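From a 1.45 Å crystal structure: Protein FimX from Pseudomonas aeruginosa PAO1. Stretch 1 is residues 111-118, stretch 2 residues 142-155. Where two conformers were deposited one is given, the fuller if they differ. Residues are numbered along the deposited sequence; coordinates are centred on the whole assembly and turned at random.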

ATOM      1  N   LEU A 111      -0.951  -5.523   3.056  1.00 20.91           N
ATOM      2  CA  LEU A 111      -1.322  -6.820   3.616  1.00 22.79           C
ATOM      3  C   LEU A 111      -0.602  -7.932   2.864  1.00 22.97           C
ATOM      4  O   LEU A 111      -0.593  -7.954   1.620  1.00 24.21           O
ATOM      5  CB  LEU A 111      -2.830  -7.044   3.513  1.00 23.40           C
ATOM      6  CG  LEU A 111      -3.678  -6.114   4.368  1.00 24.16           C
ATOM      7  CD1 LEU A 111      -5.157  -6.433   4.120  1.00 26.27           C
ATOM      8  CD2 LEU A 111      -3.329  -6.206   5.868  1.00 25.10           C
ATOM      9  N   SER A 112      -0.020  -8.874   3.594  1.00 24.85           N
ATOM     10  CA  SER A 112       0.533 -10.070   2.959  1.00 23.51           C
ATOM     11  C   SER A 112      -0.583 -11.031   2.545  1.00 23.83           C
ATOM     12  O   SER A 112      -1.724 -10.917   3.002  1.00 22.85           O
ATOM     13  CB  SER A 112       1.481 -10.802   3.919  1.00 23.65           C
ATOM     14  OG  SER A 112       0.744 -11.394   4.973  1.00 26.75           O
ATOM     15  N   SER A 113      -0.246 -11.995   1.690  1.00 24.02           N
ATOM     16  CA  SER A 113      -1.235 -12.986   1.284  1.00 23.73           C
ATOM     17  C   SER A 113      -1.742 -13.796   2.475  1.00 25.14           C
ATOM     18  O   SER A 113      -2.878 -14.262   2.473  1.00 24.84           O
ATOM     19  CB  SER A 113      -0.663 -13.911   0.212  1.00 24.05           C
ATOM     20  OG  SER A 113       0.393 -14.702   0.749  1.00 25.95           O
ATOM     21  N   ALA A 114      -0.903 -13.978   3.487  1.00 23.84           N
ATOM     22  CA  ALA A 114      -1.347 -14.706   4.671  1.00 25.24           C
ATOM     23  C   ALA A 114      -2.509 -13.981   5.341  1.00 25.32           C
ATOM     24  O   ALA A 114      -3.487 -14.608   5.743  1.00 27.61           O
ATOM     25  CB  ALA A 114      -0.188 -14.909   5.638  1.00 26.43           C
ATOM     26  N   SER A 115      -2.434 -12.657   5.427  1.00 24.86           N
ATOM     27  CA  SER A 115      -3.532 -11.903   6.021  1.00 24.94           C
ATOM     28  C   SER A 115      -4.803 -11.972   5.171  1.00 27.97           C
ATOM     29  O   SER A 115      -5.908 -11.965   5.707  1.00 26.50           O
ATOM     30  CB  SER A 115      -3.126 -10.458   6.310  1.00 25.36           C
ATOM     31  OG  SER A 115      -2.207 -10.413   7.392  1.00 27.55           O
ATOM     32  N   LEU A 116      -4.662 -12.051   3.850  0.51 27.58           N
ATOM     33  CA  LEU A 116      -5.845 -12.207   3.001  0.51 28.86           C
ATOM     34  C   LEU A 116      -6.612 -13.453   3.391  0.51 32.92           C
ATOM     35  O   LEU A 116      -7.843 -13.464   3.408  0.51 35.04           O
ATOM     36  CB  LEU A 116      -5.462 -12.324   1.530  0.51 30.77           C
ATOM     37  CG  LEU A 116      -4.908 -11.076   0.874  0.51 24.32           C
ATOM     38  CD1 LEU A 116      -4.563 -11.352  -0.585  0.51 26.43           C
ATOM     39  CD2 LEU A 116      -5.919  -9.942   0.982  0.51 33.89           C
ATOM     40  N   GLN A 117      -5.869 -14.508   3.695  1.00 29.59           N
ATOM     41  CA  GLN A 117      -6.480 -15.799   3.991  1.00 31.34           C
ATOM     42  C   GLN A 117      -6.922 -15.983   5.447  1.00 35.29           C
ATOM     43  O   GLN A 117      -7.431 -17.040   5.820  1.00 41.82           O
ATOM     44  CB  GLN A 117      -5.501 -16.908   3.615  1.00 30.29           C
ATOM     45  CG  GLN A 117      -5.157 -16.927   2.141  1.00 31.38           C
ATOM     46  CD  GLN A 117      -4.152 -18.006   1.814  1.00 37.51           C
ATOM     47  OE1 GLN A 117      -2.950 -17.817   1.986  1.00 38.72           O
ATOM     48  NE2 GLN A 117      -4.640 -19.150   1.342  1.00 37.64           N
ATOM     49  N   ASP A 118      -6.720 -14.959   6.270  1.00 30.22           N
ATOM     50  CA  ASP A 118      -6.896 -15.068   7.722  1.00 27.17           C
ATOM     51  C   ASP A 118      -8.308 -14.638   8.102  1.00 29.89           C
ATOM     52  O   ASP A 118      -8.618 -13.457   8.079  1.00 30.54           O
ATOM     53  CB  ASP A 118      -5.862 -14.160   8.394  1.00 26.98           C
ATOM     54  CG  ASP A 118      -5.881 -14.240   9.910  1.00 33.19           C
ATOM     55  OD1 ASP A 118      -5.026 -13.566  10.533  1.00 33.14           O
ATOM     56  OD2 ASP A 118      -6.731 -14.959  10.484  1.00 33.01           O
ATOM     57  N   GLN A 142      -3.633  -2.152   1.201  0.56 21.08           N
ATOM     58  CA  GLN A 142      -3.097  -2.444  -0.116  0.56 21.62           C
ATOM     59  C   GLN A 142      -2.859  -3.923  -0.264  0.56 21.86           C
ATOM     60  O   GLN A 142      -2.273  -4.566   0.615  0.56 24.38           O
ATOM     61  CB  GLN A 142      -1.769  -1.713  -0.331  0.56 25.36           C
ATOM     62  CG  GLN A 142      -1.841  -0.236  -0.086  0.56 21.86           C
ATOM     63  CD  GLN A 142      -0.554   0.480  -0.441  0.56 25.01           C
ATOM     64  OE1 GLN A 142      -0.534   1.316  -1.343  0.56 28.30           O
ATOM     65  NE2 GLN A 142       0.526   0.153   0.264  0.56 24.92           N
ATOM     66  N   ILE A 143      -3.314  -4.446  -1.390  1.00 23.18           N
ATOM     67  CA  ILE A 143      -3.093  -5.817  -1.767  1.00 22.40           C
ATOM     68  C   ILE A 143      -2.401  -5.818  -3.131  1.00 24.01           C
ATOM     69  O   ILE A 143      -2.808  -5.073  -4.024  1.00 24.45           O
ATOM     70  CB  ILE A 143      -4.478  -6.510  -1.887  1.00 27.10           C
ATOM     71  CG1 ILE A 143      -5.250  -6.359  -0.567  1.00 30.96           C
ATOM     72  CG2 ILE A 143      -4.322  -7.974  -2.303  1.00 30.74           C
ATOM     73  CD1 ILE A 143      -6.755  -6.701  -0.651  1.00 30.27           C
ATOM     74  N   SER A 144      -1.365  -6.626  -3.325  1.00 21.61           N
ATOM     75  CA  SER A 144      -0.719  -6.699  -4.634  1.00 21.65           C
ATOM     76  C   SER A 144      -1.651  -7.319  -5.666  1.00 21.89           C
ATOM     77  O   SER A 144      -2.533  -8.124  -5.340  1.00 22.05           O
ATOM     78  CB  SER A 144       0.592  -7.498  -4.566  1.00 24.83           C
ATOM     79  OG  SER A 144       0.314  -8.890  -4.486  1.00 25.06           O
ATOM     80  N   GLU A 145      -1.429  -6.945  -6.916  1.00 21.96           N
ATOM     81  CA  GLU A 145      -2.197  -7.529  -8.004  1.00 22.03           C
ATOM     82  C   GLU A 145      -2.059  -9.044  -8.017  1.00 21.55           C
ATOM     83  O   GLU A 145      -3.047  -9.758  -8.201  1.00 24.10           O
ATOM     84  CB  GLU A 145      -1.758  -6.948  -9.338  1.00 22.17           C
ATOM     85  CG  GLU A 145      -2.448  -7.607 -10.530  1.00 23.93           C
ATOM     86  CD  GLU A 145      -2.157  -6.873 -11.817  1.00 23.96           C
ATOM     87  OE1 GLU A 145      -1.095  -7.103 -12.429  1.00 26.41           O
ATOM     88  OE2 GLU A 145      -3.005  -6.039 -12.202  1.00 27.12           O
ATOM     89  N   ALA A 146      -0.840  -9.535  -7.821  1.00 23.37           N
ATOM     90  CA  ALA A 146      -0.631 -10.970  -7.857  1.00 25.13           C
ATOM     91  C   ALA A 146      -1.470 -11.646  -6.775  1.00 24.58           C
ATOM     92  O   ALA A 146      -2.152 -12.640  -7.038  1.00 24.99           O
ATOM     93  CB  ALA A 146       0.843 -11.287  -7.665  1.00 26.89           C
ATOM     94  N   ASP A 147      -1.462 -11.094  -5.566  1.00 23.50           N
ATOM     95  CA  ASP A 147      -2.238 -11.703  -4.471  1.00 23.83           C
ATOM     96  C   ASP A 147      -3.750 -11.570  -4.657  1.00 25.41           C
ATOM     97  O   ASP A 147      -4.511 -12.492  -4.332  1.00 25.84           O
ATOM     98  CB  ASP A 147      -1.818 -11.134  -3.116  1.00 24.88           C
ATOM     99  CG  ASP A 147      -0.479 -11.642  -2.691  1.00 27.96           C
ATOM    100  OD1 ASP A 147       0.132 -11.040  -1.788  1.00 27.36           O
ATOM    101  OD2 ASP A 147      -0.040 -12.644  -3.284  1.00 28.87           O
ATOM    102  N   ALA A 148      -4.200 -10.429  -5.171  1.00 25.11           N
ATOM    103  CA  ALA A 148      -5.622 -10.232  -5.409  1.00 26.59           C
ATOM    104  C   ALA A 148      -6.147 -11.284  -6.369  1.00 27.99           C
ATOM    105  O   ALA A 148      -7.270 -11.760  -6.232  1.00 28.38           O
ATOM    106  CB  ALA A 148      -5.862  -8.860  -6.006  1.00 27.34           C
ATOM    107  N   THR A 149      -5.317 -11.619  -7.347  1.00 25.14           N
ATOM    108  CA  THR A 149      -5.653 -12.553  -8.402  1.00 26.32           C
ATOM    109  C   THR A 149      -5.528 -14.008  -7.919  1.00 28.41           C
ATOM    110  O   THR A 149      -6.384 -14.846  -8.198  1.00 29.35           O
ATOM    111  CB  THR A 149      -4.741 -12.272  -9.603  1.00 29.61           C
ATOM    112  OG1 THR A 149      -4.780 -10.858  -9.891  1.00 31.01           O
ATOM    113  CG2 THR A 149      -5.198 -13.042 -10.818  1.00 33.42           C
ATOM    114  N   SER A 150      -4.485 -14.290  -7.149  1.00 24.82           N
ATOM    115  CA  SER A 150      -4.256 -15.636  -6.626  1.00 24.37           C
ATOM    116  C   SER A 150      -5.296 -16.061  -5.608  1.00 27.67           C
ATOM    117  O   SER A 150      -5.612 -17.249  -5.484  1.00 31.07           O
ATOM    118  CB  SER A 150      -2.894 -15.706  -5.921  1.00 23.06           C
ATOM    119  OG  SER A 150      -1.811 -15.531  -6.811  1.00 25.27           O
ATOM    120  N   TYR A 151      -5.790 -15.103  -4.835  1.00 23.14           N
ATOM    121  CA  TYR A 151      -6.693 -15.378  -3.722  1.00 23.29           C
ATOM    122  C   TYR A 151      -7.960 -14.552  -3.902  1.00 23.97           C
ATOM    123  O   TYR A 151      -8.377 -13.823  -3.002  1.00 24.42           O
ATOM    124  CB  TYR A 151      -6.010 -15.027  -2.385  1.00 25.93           C
ATOM    125  CG  TYR A 151      -4.694 -15.748  -2.216  1.00 23.52           C
ATOM    126  CD1 TYR A 151      -4.661 -17.085  -1.837  1.00 28.17           C
ATOM    127  CD2 TYR A 151      -3.488 -15.104  -2.478  1.00 23.92           C
ATOM    128  CE1 TYR A 151      -3.451 -17.751  -1.701  1.00 25.95           C
ATOM    129  CE2 TYR A 151      -2.272 -15.767  -2.345  1.00 26.20           C
ATOM    130  CZ  TYR A 151      -2.270 -17.093  -1.966  1.00 25.64           C
ATOM    131  OH  TYR A 151      -1.063 -17.752  -1.865  1.00 28.38           O
ATOM    132  N   LEU A 152      -8.551 -14.661  -5.084  1.00 25.02           N
ATOM    133  CA  LEU A 152      -9.641 -13.770  -5.471  1.00 27.72           C
ATOM    134  C   LEU A 152     -10.839 -13.855  -4.531  1.00 27.21           C
ATOM    135  O   LEU A 152     -11.358 -12.835  -4.098  1.00 25.91           O
ATOM    136  CB  LEU A 152     -10.056 -14.056  -6.905  1.00 27.83           C
ATOM    137  CG  LEU A 152     -11.071 -13.088  -7.495  1.00 28.96           C
ATOM    138  CD1 LEU A 152     -10.439 -11.726  -7.704  1.00 30.85           C
ATOM    139  CD2 LEU A 152     -11.604 -13.641  -8.811  1.00 33.43           C
ATOM    140  N   LYS A 153     -11.278 -15.065  -4.200  1.00 26.21           N
ATOM    141  CA  LYS A 153     -12.416 -15.199  -3.291  1.00 25.61           C
ATOM    142  C   LYS A 153     -12.132 -14.571  -1.928  1.00 24.65           C
ATOM    143  O   LYS A 153     -12.964 -13.846  -1.376  1.00 26.29           O
ATOM    144  CB  LYS A 153     -12.843 -16.663  -3.154  1.00 30.76           C
ATOM    145  CG  LYS A 153     -13.594 -17.165  -4.382  1.00 44.30           C
ATOM    146  CD  LYS A 153     -14.204 -18.547  -4.186  1.00 52.46           C
ATOM    147  CE  LYS A 153     -14.662 -19.119  -5.526  1.00 49.35           C
ATOM    148  NZ  LYS A 153     -15.578 -20.289  -5.375  1.00 68.21           N
ATOM    149  N   GLN A 154     -10.931 -14.793  -1.398  1.00 25.45           N
ATOM    150  CA  GLN A 154     -10.579 -14.213  -0.109  1.00 27.84           C
ATOM    151  C   GLN A 154     -10.427 -12.696  -0.160  1.00 24.37           C
ATOM    152  O   GLN A 154     -10.798 -11.997   0.779  1.00 24.59           O
ATOM    153  CB  GLN A 154      -9.296 -14.841   0.413  1.00 29.82           C
ATOM    154  CG  GLN A 154      -9.432 -16.327   0.602  1.00 31.51           C
ATOM    155  CD  GLN A 154      -8.844 -17.123  -0.554  1.00 40.21           C
ATOM    156  OE1 GLN A 154      -9.076 -16.830  -1.737  1.00 33.99           O
ATOM    157  NE2 GLN A 154      -8.070 -18.141  -0.211  1.00 46.54           N
ATOM    158  N   ALA A 155      -9.908 -12.191  -1.277  1.00 25.11           N
ATOM    159  CA  ALA A 155      -9.758 -10.754  -1.439  1.00 25.07           C
ATOM    160  C   ALA A 155     -11.129 -10.081  -1.581  1.00 23.28           C
ATOM    161  O   ALA A 155     -11.352  -8.972  -1.060  1.00 23.51           O
ATOM    162  CB  ALA A 155      -8.870 -10.447  -2.648  1.00 25.86           C
TER
HETATM  163  O   HOH W   1      -0.581  -8.479  -1.132  1.00 27.26           O
HETATM  164  O   HOH W   2       2.154 -11.725   0.119  1.00 30.07           O
HETATM  165  O   HOH W   3     -10.614 -12.851   3.526  1.00 40.01           O

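The contact begins as backbone pairing and ends as helix packing. At Leu111 the chain runs beside the strand 142-144, and one direct hydrogen bond ties the two, from Leu111 N to Gln142 O at 2.9 Å. Where a second direct bond might be expected, a water stands in: water 1 accepts from Ser144 N (3.0 Å to its oxygen) and donates to Leu111 O (2.8 Å) and to Asp147 OD1 (2.7 Å). The two backbones part here as each turns into a helix, and the water satisfies the polar groups left by the widening gap.

Both turns follow the same rule. Ser112 and Ser144 each occupy an N-cap with chi1 in the p well, and each hydroxyl oxygen accepts from the backbone N three residues on. The Ser144 cap is firm, Asp147 N to Ser144 OG being 3.0 Å; the Ser112 cap, Ser115 N to Ser112 OG at 3.4 Å, is weak. Ser112 points its CB away from stretch 2, so its capping role costs the contact nothing.

Ser113 is the first residue of its helix, where backbone N atoms lack helical partners. Its N donates to water 2 at 2.9 Å, and that water donates to Asp147 OD1, also at 2.9 Å. One carboxylate oxygen thus receives both bridging waters. The carboxylate stands near the start of the short helix, and water 2 links it to Ser113 N. The CB of Ser113 points toward stretch 2 and lies 3.6 Å from Asp147 OD1 and 3.5 Å from Tyr151 CE2.

Leu116, one helical turn on, is the main apolar element, with the largest covered area of any residue in either stretch. In its m,t rotamer both methyls pack on Ile143, Leu116 CD2 at 3.7 Å from Ile143 CD1 and Leu116 CD1 at 3.8 Å from Ile143 CG2; Leu116 CD1 also lies 3.7 Å from Asp147 CB and 4.3 Å from Tyr151 CD2. Asp147 therefore serves twice, its methylene packing on leucine and its carboxylate gathering water. The Leu116 carbonyl sits against the second helix, Leu116 O lying 3.6 Å from Gln154 CB, and water 3 lies 2.8 Å from Leu116 O and 2.9 Å from Gln154 O.

Gln117 closes the exposed margin. Its CB points sideways, but the extended chain brings its end in, and NE2 approaches Tyr151 CE1 to 3.6 Å, oblique to the ring. Ser113, Leu116 and Gln117 all touch that tyrosine, which stands between the helices 145-150 and 152-155. The design is economical: leucine fills, serine caps, and ordered water completes the polar seams.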